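Local coordinates for protein pyruvate kinase (Cryptosporidium parvum, PDB 4DRS) that probably catalyses the last step of glycolysis, phosphoryl transfer from phosphoenolpyruvate to ADP that yields pyruvate and ATP, at residues 45-50 with 462-467; 55-60 with 89-94; 63-68 with 370-375; 351-356 with 383-388. All coordinates share one frame; numbering follows the deposited sequence.

Contact 1: residues 45-50 with 462-467; sequences KTQIIC and GLKIAR. With SO4 (sulfate ion), chain D.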
loop_
_atom_site.group_PDB
_atom_site.type_symbol
_atom_site.label_atom_id
_atom_site.label_comp_id
_atom_site.label_asym_id
_atom_site.label_seq_id
_atom_site.Cartn_x
_atom_site.Cartn_y
_atom_site.Cartn_z
ATOM N N LYS A 45 12.231 3.373 25.356
ATOM C CA LYS A 45 11.485 4.596 25.038
ATOM C C LYS A 45 10.282 4.788 25.949
ATOM O O LYS A 45 9.991 5.904 26.381
ATOM C CB LYS A 45 11.035 4.590 23.577
ATOM C CG LYS A 45 12.174 4.704 22.587
ATOM C CD LYS A 45 11.677 4.521 21.164
ATOM C CE LYS A 45 12.834 4.430 20.190
ATOM N NZ LYS A 45 13.744 5.602 20.329
ATOM N N THR A 46 9.592 3.693 26.240
ATOM C CA THR A 46 8.429 3.729 27.111
ATOM C C THR A 46 8.824 4.153 28.522
ATOM O O THR A 46 9.750 3.604 29.116
ATOM C CB THR A 46 7.714 2.370 27.141
ATOM O OG1 THR A 46 7.488 1.931 25.795
ATOM C CG2 THR A 46 6.367 2.474 27.870
ATOM N N GLN A 47 8.116 5.151 29.036
ATOM C CA GLN A 47 8.383 5.683 30.359
ATOM C C GLN A 47 7.811 4.764 31.431
ATOM O O GLN A 47 6.839 4.041 31.196
ATOM C CB GLN A 47 7.797 7.090 30.487
ATOM C CG GLN A 47 8.255 8.073 29.412
ATOM C CD GLN A 47 9.672 8.597 29.616
ATOM O OE1 GLN A 47 10.421 8.122 30.475
ATOM N NE2 GLN A 47 10.047 9.592 28.813
ATOM N N ILE A 48 8.423 4.795 32.610
ATOM C CA ILE A 48 8.014 3.930 33.709
ATOM C C ILE A 48 7.627 4.754 34.927
ATOM O O ILE A 48 8.425 5.552 35.431
ATOM C CB ILE A 48 9.114 2.908 34.079
ATOM C CG1 ILE A 48 9.320 1.904 32.940
ATOM C CG2 ILE A 48 8.768 2.184 35.374
ATOM C CD1 ILE A 48 10.471 0.942 33.155
ATOM N N ILE A 49 6.391 4.554 35.378
ATOM C CA ILE A 49 5.891 5.141 36.614
ATOM C C ILE A 49 5.949 4.101 37.735
ATOM O O ILE A 49 5.502 2.965 37.552
ATOM C CB ILE A 49 4.441 5.652 36.457
ATOM C CG1 ILE A 49 4.351 6.694 35.336
ATOM C CG2 ILE A 49 3.933 6.236 37.774
ATOM C CD1 ILE A 49 2.947 7.208 35.074
ATOM N N CYS A 50 6.507 4.488 38.881
ATOM C CA CYS A 50 6.540 3.624 40.068
ATOM C C CYS A 50 5.774 4.262 41.204
ATOM O O CYS A 50 5.949 5.444 41.491
ATOM C CB CYS A 50 7.972 3.357 40.538
ATOM S SG CYS A 50 9.031 2.557 39.323
ATOM N N GLY A 462 7.746 17.408 33.170
ATOM C CA GLY A 462 6.489 17.239 32.464
ATOM C C GLY A 462 6.618 16.242 31.332
ATOM O O GLY A 462 5.671 15.516 31.022
ATOM N N LEU A 463 7.804 16.196 30.729
ATOM C CA LEU A 463 8.067 15.333 29.581
ATOM C C LEU A 463 8.343 13.874 29.954
ATOM O O LEU A 463 8.577 13.035 29.075
ATOM C CB LEU A 463 9.226 15.890 28.753
ATOM C CG LEU A 463 8.949 17.110 27.869
ATOM C CD1 LEU A 463 10.257 17.686 27.355
ATOM C CD2 LEU A 463 8.015 16.781 26.707
ATOM N N LYS A 464 8.301 13.567 31.246
ATOM C CA LYS A 464 8.628 12.224 31.711
ATOM C C LYS A 464 7.516 11.209 31.462
ATOM O O LYS A 464 7.674 10.030 31.775
ATOM C CB LYS A 464 9.074 12.234 33.175
ATOM C CG LYS A 464 10.380 12.988 33.434
ATOM C CD LYS A 464 11.420 12.804 32.332
ATOM C CE LYS A 464 12.004 11.396 32.295
ATOM N NZ LYS A 464 12.559 11.077 30.943
ATOM N N ILE A 465 6.402 11.669 30.894
ATOM C CA ILE A 465 5.323 10.775 30.476
ATOM C C ILE A 465 5.226 10.631 28.947
ATOM O O ILE A 465 4.346 9.933 28.436
ATOM C CB ILE A 465 3.953 11.200 31.047
ATOM C CG1 ILE A 465 3.688 12.684 30.764
ATOM C CG2 ILE A 465 3.865 10.858 32.534
ATOM C CD1 ILE A 465 2.218 13.057 30.790
ATOM N N ALA A 466 6.131 11.290 28.225
ATOM C CA ALA A 466 6.157 11.216 26.767
ATOM C C ALA A 466 7.158 10.162 26.301
ATOM O O ALA A 466 8.333 10.203 26.685
ATOM C CB ALA A 466 6.495 12.575 26.171
ATOM N N ARG A 467 6.693 9.231 25.469
ATOM C CA ARG A 467 7.534 8.134 24.995
ATOM C C ARG A 467 8.766 8.629 24.237
ATOM O O ARG A 467 8.674 9.531 23.389
ATOM C CB ARG A 467 6.740 7.169 24.114
ATOM C CG ARG A 467 7.514 5.903 23.787
ATOM C CD ARG A 467 6.919 5.123 22.634
ATOM N NE ARG A 467 5.843 4.246 23.070
ATOM C CZ ARG A 467 5.441 3.162 22.412
ATOM N NH1 ARG A 467 6.038 2.803 21.282
ATOM N NH2 ARG A 467 4.444 2.431 22.891
HETATM S S SO4 D . 16.244 11.510 31.453
HETATM O O1 SO4 D . 17.622 12.029 31.308
HETATM O O2 SO4 D . 16.055 10.327 30.584
HETATM O O3 SO4 D . 16.044 11.115 32.870
HETATM O O4 SO4 D . 15.287 12.576 31.066
HETATM O O HOH W 1 13.219 8.684 29.802
#

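Contact 2: residues 55-60 with 89-94; sequences SCNNVE and LQNIRE. With ACT (acetate ion), chain I.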
loop_
_atom_site.group_PDB
_atom_site.type_symbol
_atom_site.label_atom_id
_atom_site.label_comp_id
_atom_site.label_asym_id
_atom_site.label_seq_id
_atom_site.Cartn_x
_atom_site.Cartn_y
_atom_site.Cartn_z
ATOM N N SER A 55 7.602 0.091 51.203
ATOM C CA SER A 55 8.701 -0.763 50.737
ATOM C C SER A 55 9.865 -0.028 50.069
ATOM O O SER A 55 10.958 -0.581 49.958
ATOM C CB SER A 55 8.172 -1.848 49.794
ATOM O OG SER A 55 7.381 -2.788 50.496
ATOM N N CYS A 56 9.634 1.205 49.617
ATOM C CA CYS A 56 10.662 1.952 48.889
ATOM C C CYS A 56 10.618 3.455 49.162
ATOM O O CYS A 56 10.895 4.271 48.279
ATOM C CB CYS A 56 10.560 1.669 47.385
ATOM S SG CYS A 56 8.955 2.087 46.666
ATOM N N ASN A 57 10.297 3.808 50.400
ATOM C CA ASN A 57 10.118 5.196 50.797
ATOM C C ASN A 57 11.414 5.968 51.086
ATOM O O ASN A 57 11.413 7.206 51.104
ATOM C CB ASN A 57 9.204 5.266 52.024
ATOM C CG ASN A 57 8.805 6.683 52.363
ATOM O OD1 ASN A 57 8.426 7.452 51.487
ATOM N ND2 ASN A 57 8.901 7.041 53.633
ATOM N N ASN A 58 12.509 5.247 51.321
ATOM C CA ASN A 58 13.775 5.880 51.679
ATOM C C ASN A 58 14.629 6.257 50.464
ATOM O O ASN A 58 14.444 5.709 49.374
ATOM C CB ASN A 58 14.567 5.005 52.663
ATOM C CG ASN A 58 15.032 3.699 52.047
ATOM O OD1 ASN A 58 14.229 2.889 51.579
ATOM N ND2 ASN A 58 16.340 3.483 52.055
ATOM N N VAL A 59 15.555 7.195 50.678
ATOM C CA VAL A 59 16.427 7.742 49.633
ATOM C C VAL A 59 17.169 6.655 48.850
ATOM O O VAL A 59 17.169 6.659 47.618
ATOM C CB VAL A 59 17.447 8.753 50.220
ATOM C CG1 VAL A 59 18.429 9.225 49.155
ATOM C CG2 VAL A 59 16.731 9.946 50.832
ATOM N N GLU A 60 17.795 5.732 49.575
ATOM C CA GLU A 60 18.556 4.648 48.965
ATOM C C GLU A 60 17.712 3.834 47.981
ATOM O O GLU A 60 18.155 3.562 46.861
ATOM C CB GLU A 60 19.162 3.742 50.043
ATOM C CG GLU A 60 20.234 2.787 49.531
ATOM C CD GLU A 60 21.402 3.500 48.866
ATOM O OE1 GLU A 60 21.943 4.465 49.458
ATOM O OE2 GLU A 60 21.786 3.092 47.745
ATOM N N LEU A 89 8.039 12.851 49.539
ATOM C CA LEU A 89 8.367 13.887 48.575
ATOM C C LEU A 89 9.804 14.386 48.730
ATOM O O LEU A 89 10.518 14.552 47.740
ATOM C CB LEU A 89 7.379 15.050 48.698
ATOM C CG LEU A 89 7.581 16.272 47.797
ATOM C CD1 LEU A 89 7.511 15.901 46.324
ATOM C CD2 LEU A 89 6.538 17.322 48.131
ATOM N N GLN A 90 10.217 14.628 49.973
ATOM C CA GLN A 90 11.578 15.073 50.272
ATOM C C GLN A 90 12.598 14.026 49.848
ATOM O O GLN A 90 13.644 14.351 49.281
ATOM C CB GLN A 90 11.731 15.342 51.764
ATOM C CG GLN A 90 11.026 16.591 52.257
ATOM C CD GLN A 90 11.263 16.826 53.734
ATOM O OE1 GLN A 90 11.030 15.945 54.567
ATOM N NE2 GLN A 90 11.726 18.023 54.069
ATOM N N ASN A 91 12.274 12.770 50.131
ATOM C CA ASN A 91 13.108 11.644 49.762
ATOM C C ASN A 91 13.255 11.488 48.251
ATOM O O ASN A 91 14.362 11.251 47.767
ATOM C CB ASN A 91 12.579 10.365 50.407
ATOM C CG ASN A 91 12.810 10.332 51.909
ATOM O OD1 ASN A 91 13.403 11.251 52.479
ATOM N ND2 ASN A 91 12.341 9.272 52.558
ATOM N N ILE A 92 12.149 11.639 47.516
ATOM C CA ILE A 92 12.176 11.592 46.048
ATOM C C ILE A 92 13.128 12.656 45.500
ATOM O O ILE A 92 13.989 12.360 44.669
ATOM C CB ILE A 92 10.766 11.757 45.419
ATOM C CG1 ILE A 92 9.867 10.565 45.774
ATOM C CG2 ILE A 92 10.864 11.898 43.901
ATOM C CD1 ILE A 92 8.384 10.818 45.578
ATOM N N ARG A 93 12.980 13.884 45.994
ATOM C CA ARG A 93 13.796 15.011 45.542
ATOM C C ARG A 93 15.270 14.901 45.932
ATOM O O ARG A 93 16.146 15.264 45.146
ATOM C CB ARG A 93 13.183 16.344 45.986
ATOM C CG ARG A 93 12.008 16.735 45.098
ATOM C CD ARG A 93 11.254 17.960 45.577
ATOM N NE ARG A 93 10.170 18.259 44.647
ATOM C CZ ARG A 93 9.141 19.063 44.898
ATOM N NH1 ARG A 93 9.020 19.673 46.070
ATOM N NH2 ARG A 93 8.225 19.256 43.966
ATOM N N GLU A 94 15.535 14.386 47.131
ATOM C CA GLU A 94 16.903 14.126 47.570
ATOM C C GLU A 94 17.538 13.045 46.691
ATOM O O GLU A 94 18.683 13.188 46.251
ATOM C CB GLU A 94 16.934 13.714 49.049
ATOM C CG GLU A 94 18.336 13.489 49.602
ATOM C CD GLU A 94 18.365 13.206 51.100
ATOM O OE1 GLU A 94 17.382 13.535 51.808
ATOM O OE2 GLU A 94 19.385 12.653 51.571
HETATM C C ACT I . 9.682 21.087 49.161
HETATM O O ACT I . 9.863 19.852 49.040
HETATM O OXT ACT I . 8.848 21.713 48.467
HETATM C CH3 ACT I . 10.492 21.845 50.172
#

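Contact 3: residues 63-68 with 370-375; sequences IGLIDK and FPFDAV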
loop_
_atom_site.group_PDB
_atom_site.type_symbol
_atom_site.label_atom_id
_atom_site.label_comp_id
_atom_site.label_asym_id
_atom_site.label_seq_id
_atom_site.Cartn_x
_atom_site.Cartn_y
_atom_site.Cartn_z
ATOM N N ILE A 63 16.793 6.010 44.824
ATOM C CA ILE A 63 17.943 6.045 43.924
ATOM C C ILE A 63 17.983 4.759 43.098
ATOM O O ILE A 63 18.138 4.804 41.869
ATOM C CB ILE A 63 19.263 6.222 44.704
ATOM C CG1 ILE A 63 19.369 7.642 45.265
ATOM C CG2 ILE A 63 20.466 5.909 43.825
ATOM C CD1 ILE A 63 20.504 7.824 46.249
ATOM N N GLY A 64 17.822 3.623 43.778
ATOM C CA GLY A 64 17.751 2.325 43.120
ATOM C C GLY A 64 16.689 2.291 42.034
ATOM O O GLY A 64 16.954 1.841 40.920
ATOM N N LEU A 65 15.495 2.790 42.356
ATOM C CA LEU A 65 14.389 2.844 41.401
ATOM C C LEU A 65 14.704 3.684 40.163
ATOM O O LEU A 65 14.317 3.317 39.048
ATOM C CB LEU A 65 13.106 3.343 42.069
ATOM C CG LEU A 65 12.457 2.423 43.106
ATOM C CD1 LEU A 65 11.321 3.158 43.805
ATOM C CD2 LEU A 65 11.961 1.127 42.480
ATOM N N ILE A 66 15.408 4.798 40.361
ATOM C CA ILE A 66 15.898 5.601 39.245
ATOM C C ILE A 66 16.862 4.779 38.372
ATOM O O ILE A 66 16.736 4.766 37.144
ATOM C CB ILE A 66 16.560 6.919 39.724
ATOM C CG1 ILE A 66 15.549 7.767 40.518
ATOM C CG2 ILE A 66 17.130 7.704 38.543
ATOM C CD1 ILE A 66 16.145 8.954 41.244
ATOM N N ASP A 67 17.800 4.077 39.010
ATOM C CA ASP A 67 18.788 3.266 38.291
ATOM C C ASP A 67 18.151 2.131 37.491
ATOM O O ASP A 67 18.664 1.743 36.438
ATOM C CB ASP A 67 19.839 2.707 39.251
ATOM C CG ASP A 67 20.833 3.764 39.718
ATOM O OD1 ASP A 67 20.864 4.870 39.134
ATOM O OD2 ASP A 67 21.593 3.483 40.671
ATOM N N LYS A 68 17.032 1.613 37.994
ATOM C CA LYS A 68 16.324 0.522 37.338
ATOM C C LYS A 68 15.425 1.025 36.207
ATOM O O LYS A 68 15.030 0.249 35.335
ATOM C CB LYS A 68 15.501 -0.291 38.349
ATOM C CG LYS A 68 16.248 -0.779 39.587
ATOM C CD LYS A 68 17.277 -1.850 39.271
ATOM C CE LYS A 68 18.059 -2.241 40.519
ATOM N NZ LYS A 68 19.213 -3.128 40.194
ATOM N N PHE A 370 9.822 -7.453 46.419
ATOM C CA PHE A 370 10.889 -7.273 45.430
ATOM C C PHE A 370 10.625 -6.085 44.495
ATOM O O PHE A 370 10.303 -6.279 43.318
ATOM C CB PHE A 370 11.104 -8.566 44.628
ATOM C CG PHE A 370 11.387 -9.773 45.483
ATOM C CD1 PHE A 370 12.677 -10.033 45.942
ATOM C CD2 PHE A 370 10.364 -10.650 45.834
ATOM C CE1 PHE A 370 12.939 -11.143 46.733
ATOM C CE2 PHE A 370 10.620 -11.763 46.623
ATOM C CZ PHE A 370 11.908 -12.009 47.073
ATOM N N PRO A 371 10.772 -4.847 45.015
ATOM C CA PRO A 371 10.484 -3.637 44.239
ATOM C C PRO A 371 11.487 -3.386 43.111
ATOM O O PRO A 371 11.084 -3.000 42.010
ATOM C CB PRO A 371 10.569 -2.510 45.285
ATOM C CG PRO A 371 10.562 -3.189 46.617
ATOM C CD PRO A 371 11.219 -4.511 46.378
ATOM N N PHE A 372 12.771 -3.606 43.387
ATOM C CA PHE A 372 13.840 -3.339 42.419
ATOM C C PHE A 372 13.851 -4.317 41.246
ATOM O O PHE A 372 14.071 -3.912 40.102
ATOM C CB PHE A 372 15.206 -3.324 43.106
ATOM C CG PHE A 372 15.310 -2.326 44.219
ATOM C CD1 PHE A 372 15.531 -0.978 43.945
ATOM C CD2 PHE A 372 15.184 -2.731 45.546
ATOM C CE1 PHE A 372 15.625 -0.057 44.974
ATOM C CE2 PHE A 372 15.277 -1.812 46.580
ATOM C CZ PHE A 372 15.499 -0.475 46.292
ATOM N N ASP A 373 13.616 -5.596 41.542
ATOM C CA ASP A 373 13.544 -6.641 40.520
ATOM C C ASP A 373 12.463 -6.361 39.472
ATOM O O ASP A 373 12.708 -6.497 38.272
ATOM C CB ASP A 373 13.308 -8.012 41.167
ATOM C CG ASP A 373 14.522 -8.518 41.933
ATOM O OD1 ASP A 373 15.654 -8.417 41.407
ATOM O OD2 ASP A 373 14.340 -9.031 43.061
ATOM N N ALA A 374 11.281 -5.957 39.937
ATOM C CA ALA A 374 10.133 -5.693 39.068
ATOM C C ALA A 374 10.395 -4.602 38.028
ATOM O O ALA A 374 10.199 -4.824 36.830
ATOM C CB ALA A 374 8.900 -5.362 39.901
ATOM N N VAL A 375 10.848 -3.436 38.491
ATOM C CA VAL A 375 11.167 -2.312 37.613
ATOM C C VAL A 375 12.155 -2.733 36.532
ATOM O O VAL A 375 11.959 -2.440 35.351
ATOM C CB VAL A 375 11.762 -1.123 38.396
ATOM C CG1 VAL A 375 11.982 0.073 37.482
ATOM C CG2 VAL A 375 10.854 -0.733 39.545
#

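Contact 4: residues 351-356 with 383-388; sequences AVLDGS and AQAETC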
loop_
_atom_site.group_PDB
_atom_site.type_symbol
_atom_site.label_atom_id
_atom_site.label_comp_id
_atom_site.label_asym_id
_atom_site.label_seq_id
_atom_site.Cartn_x
_atom_site.Cartn_y
_atom_site.Cartn_z
ATOM N N ALA A 351 1.200 -3.965 25.854
ATOM C CA ALA A 351 0.811 -2.581 26.138
ATOM C C ALA A 351 1.711 -1.617 25.367
ATOM O O ALA A 351 1.219 -0.675 24.751
ATOM C CB ALA A 351 0.838 -2.288 27.631
ATOM N N VAL A 352 3.021 -1.872 25.374
ATOM C CA VAL A 352 3.967 -1.076 24.582
ATOM C C VAL A 352 3.636 -1.152 23.084
ATOM O O VAL A 352 3.637 -0.132 22.380
ATOM C CB VAL A 352 5.437 -1.492 24.837
ATOM C CG1 VAL A 352 6.384 -0.779 23.874
ATOM C CG2 VAL A 352 5.840 -1.192 26.277
ATOM N N LEU A 353 3.329 -2.355 22.607
ATOM C CA LEU A 353 3.012 -2.554 21.199
ATOM C C LEU A 353 1.658 -1.947 20.805
ATOM O O LEU A 353 1.455 -1.564 19.651
ATOM C CB LEU A 353 3.093 -4.039 20.837
ATOM C CG LEU A 353 4.517 -4.609 20.793
ATOM C CD1 LEU A 353 4.504 -6.127 20.703
ATOM C CD2 LEU A 353 5.316 -4.004 19.642
ATOM N N ASP A 354 0.743 -1.845 21.765
ATOM C CA ASP A 354 -0.537 -1.182 21.528
ATOM C C ASP A 354 -0.362 0.325 21.335
ATOM O O ASP A 354 -1.219 0.979 20.745
ATOM C CB ASP A 354 -1.525 -1.469 22.667
ATOM C CG ASP A 354 -1.994 -2.929 22.697
ATOM O OD1 ASP A 354 -1.713 -3.690 21.743
ATOM O OD2 ASP A 354 -2.643 -3.322 23.688
ATOM N N GLY A 355 0.746 0.868 21.838
ATOM C CA GLY A 355 1.082 2.275 21.649
ATOM C C GLY A 355 1.157 3.084 22.932
ATOM O O GLY A 355 1.161 4.317 22.901
ATOM N N SER A 356 1.227 2.390 24.063
ATOM C CA SER A 356 1.293 3.039 25.370
ATOM C C SER A 356 2.560 3.886 25.567
ATOM O O SER A 356 3.665 3.461 25.224
ATOM C CB SER A 356 1.191 1.983 26.468
ATOM O OG SER A 356 0.835 2.576 27.694
ATOM N N ALA A 383 11.973 -2.470 26.384
ATOM C CA ALA A 383 13.040 -2.372 25.385
ATOM C C ALA A 383 12.928 -3.483 24.344
ATOM O O ALA A 383 13.100 -3.249 23.150
ATOM C CB ALA A 383 14.407 -2.406 26.059
ATOM N N GLN A 384 12.616 -4.687 24.810
ATOM C CA GLN A 384 12.456 -5.840 23.934
ATOM C C GLN A 384 11.242 -5.680 23.011
ATOM O O GLN A 384 11.328 -5.962 21.816
ATOM C CB GLN A 384 12.368 -7.118 24.776
ATOM C CG GLN A 384 12.969 -8.359 24.133
ATOM C CD GLN A 384 14.389 -8.168 23.623
ATOM O OE1 GLN A 384 15.245 -7.604 24.305
ATOM N NE2 GLN A 384 14.645 -8.653 22.414
ATOM N N ALA A 385 10.128 -5.197 23.561
ATOM C CA ALA A 385 8.894 -4.992 22.786
ATOM C C ALA A 385 9.072 -3.920 21.718
ATOM O O ALA A 385 8.507 -4.013 20.627
ATOM C CB ALA A 385 7.732 -4.647 23.706
ATOM N N GLU A 386 9.880 -2.914 22.037
ATOM C CA GLU A 386 10.187 -1.831 21.104
ATOM C C GLU A 386 11.015 -2.277 19.885
ATOM O O GLU A 386 11.004 -1.606 18.850
ATOM C CB GLU A 386 10.851 -0.662 21.844
ATOM C CG GLU A 386 9.868 0.134 22.692
ATOM C CD GLU A 386 10.500 0.896 23.852
ATOM O OE1 GLU A 386 11.738 1.049 23.898
ATOM O OE2 GLU A 386 9.738 1.359 24.727
ATOM N N THR A 387 11.713 -3.409 19.994
ATOM C CA THR A 387 12.423 -3.975 18.832
ATOM C C THR A 387 11.468 -4.646 17.830
ATOM O O THR A 387 11.842 -4.895 16.684
ATOM C CB THR A 387 13.553 -4.964 19.219
ATOM O OG1 THR A 387 12.992 -6.155 19.782
ATOM C CG2 THR A 387 14.527 -4.334 20.208
ATOM N N CYS A 388 10.241 -4.920 18.270
ATOM C CA CYS A 388 9.222 -5.556 17.434
ATOM C C CYS A 388 8.456 -4.558 16.569
ATOM O O CYS A 388 7.601 -4.948 15.772
ATOM C CB CYS A 388 8.232 -6.330 18.306
ATOM S SG CYS A 388 8.975 -7.672 19.259
#

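Contact 1: residues 45-50 with 462-467
Gln47 lays its side chain over the backbone of 464-466, its CG 3.1 Å from Lys464 O and its amide nitrogen beyond. The chain is bent at chi2 (-76°), which sets CD beside Lys464 O and Ala466 O. From there NE2 donates to Ala466 O at 2.8 Å, a nearly straight bond (166° at the hydrogen) in which the acceptor lies close to the amide plane of Gln47, while NE2 itself sits above the carbonyl plane of Ala466, 35° out of it. NE2 also bonds to Val469 O, and OE1 to Ser71 OG, so both ends of this buried amide are engaged and its rotation is fixed. The side chain of Lys464 crosses that of Gln47 at about a right angle. Its chain is bent at chi2 and chi3; NZ at its end meets a water at 2.7 Å, which also lies 2.9 Å from Gln47 OE1, and O4 of a sulfate at 3.1 Å; Lys470 and Thr103 hold the same ion.

Farther along, Arg467 passes beside the start of segment 45-50: its CG rests 3.6 Å from Lys45 O. Thr46 OG1 stands over one guanidinium face, offset toward the rim, and is itself bonded to Glu386. Arg467 NH2 reaches Ser356 O and Val352 O.

Strand 47-51 is the first of the eight parallel strands of the pyruvate kinase TIM barrel, and 462-467 belongs to the alpha/beta domain, which makes this a buried interdomain contact at the start of the barrel.

Contact 2: residues 55-60 with 89-94
Asn57 O accepts a hydrogen bond from Asn91 ND2 at 2.7 Å, close to straight at 167°. The acceptor lies near the amide plane of Asn91, whereas ND2 is tilted 26° from the carbonyl plane of Asn57. Asn91 starts out from its helix toward the loop, and its CB also comes within 3.4 Å of Asn57 O, so the carbonyl is met by both the amide and the root of the same side chain. The side chain of Asn57 is held separately, by OD1 on Thr88, about one turn before Asn91 on helix 82-97.

Val59 supplies the apolar half. Its CG2, anti to the carbonyl carbon, packs between Asn91 and Glu94: it is 3.9 Å from Asn91 OD1 and 3.7 Å from Glu94 CD. Glu94 is extended beyond CG and crosses the valine at about a right angle, bringing its carboxylate end against the methyl. Away from this patch, Arg93 NH1 binds an acetate ion, 3.1 Å from its O atom.

Asn58 is the N-cap of helix 59-68, and its OD1 bonds to Ser61 OG. The contact thus joins the start of one outer helix of the TIM barrel to the flank of the next, helix 82-97, at the protein surface.

Contact 3: residues 63-68 with 370-375
Helices 63-68 and 371-375 run nearly side by side in the same direction, their short axes 9.2 Å apart at closest approach and crossing at -18°. The CA atoms pair Leu65 with Phe372 and Lys68 with Val375.

Phe372 reaches over to Gly64, where the neighbouring helix has no side chain. Its CE1 lies 3.7 Å from Gly64 CA, and a CB at that position would collide with the ring, so the bare backbone is what admits it. The backbone N of Leu65 meets the ring edge near its plane, 3.9 Å from CE1.

Deeper in the groove, Leu65 and Val375 cross at about a right angle. Leu65 CD2 touches Val375 CG2 at 3.6 Å and stands farther from the phenylalanine, 4.4 Å from Phe372 CD1. The other valine methyl, CG1, is anti to the backbone N (chi1 -175°) and abuts Lys68 CB at 3.6 Å, so the two branches of Val375 serve different residues of the opposite helix.

Lys68 bends at chi2, and its aliphatic part then passes across Phe372: CG is 3.8 Å from Phe372 O and CE 4.0 Å from Phe372 CB.

Helix 59-68 is the first outer helix of the barrel and 371-386 follows its last strand, 358-361, so their packing closes the helical ring. Beneath them Thr365 of helix 363-366 touches Leu65, Pro371 and Val375, while Leu361 of strand 358-361 touches Val375.

Contact 4: residues 351-356 with 383-388
Val352 and Leu353 form two neighbouring bumps on the last turn of helix 342-354, and the small Ala385 sits opposite both. The CB of Val352 points toward the other segment and meets Ala385 CB at 4.1 Å; the CA atoms of Val352 and Ala385 are 6.5 Å apart, with just the methyl as the alanine's side chain. Beside it, Val352 CG1, anti to the backbone N at chi1 173°, presses on Glu386 CG at 3.8 Å, the two side chains crossing at about a right angle.

Leu353 leans out beyond the alanine. Its CD2 enters the hollow between Ala385 O, 3.3 Å away, and Cys388 CB, 4.0 Å away, while its CG keeps 4.3 Å from Ala385 CB. Phe307, Val308 and Lys311 of the second subunit pack on Ala385, Cys388 and Leu353, so this patch continues into the subunit interface.

Just past the bumps helix 342-354 ends in a Schellman motif, with Gly355 at positive phi. On the partner side Thr387 OG1 donates to Gln384 O at 2.6 Å, an acceptor shared with Thr387 N.

Between the segments the contact is mostly apolar, aliphatic carbons meeting each other, with one methyl also against the carbonyl oxygen of Ala385. The carboxylate of Glu386 bonds outward, to Thr46 and Lys45 N. Shape fit therefore joins the two segments, while hydrogen bonds tie Glu386 to the residues of the interdomain contact.

In the fold
Contacts 1 and 4 are buried, contact 3 is partly so, and contact 2 lies at the surface. Helix 59-68 serves contacts 2 and 3, with Cys56 SG packing on Leu65 CD1, and helix 371-386 serves contacts 3 and 4 at its two ends. Contact 1 touches contact 3 through Cys50 and Val375, and contact 4 through polar links from Thr46 and Arg467. Chemistry follows position: the interdomain contact 1 relies on buried amide and charged groups, the helix pairs 3 and 4 on apolar fit, and contact 2 on one short hydrogen bond beside a single valine.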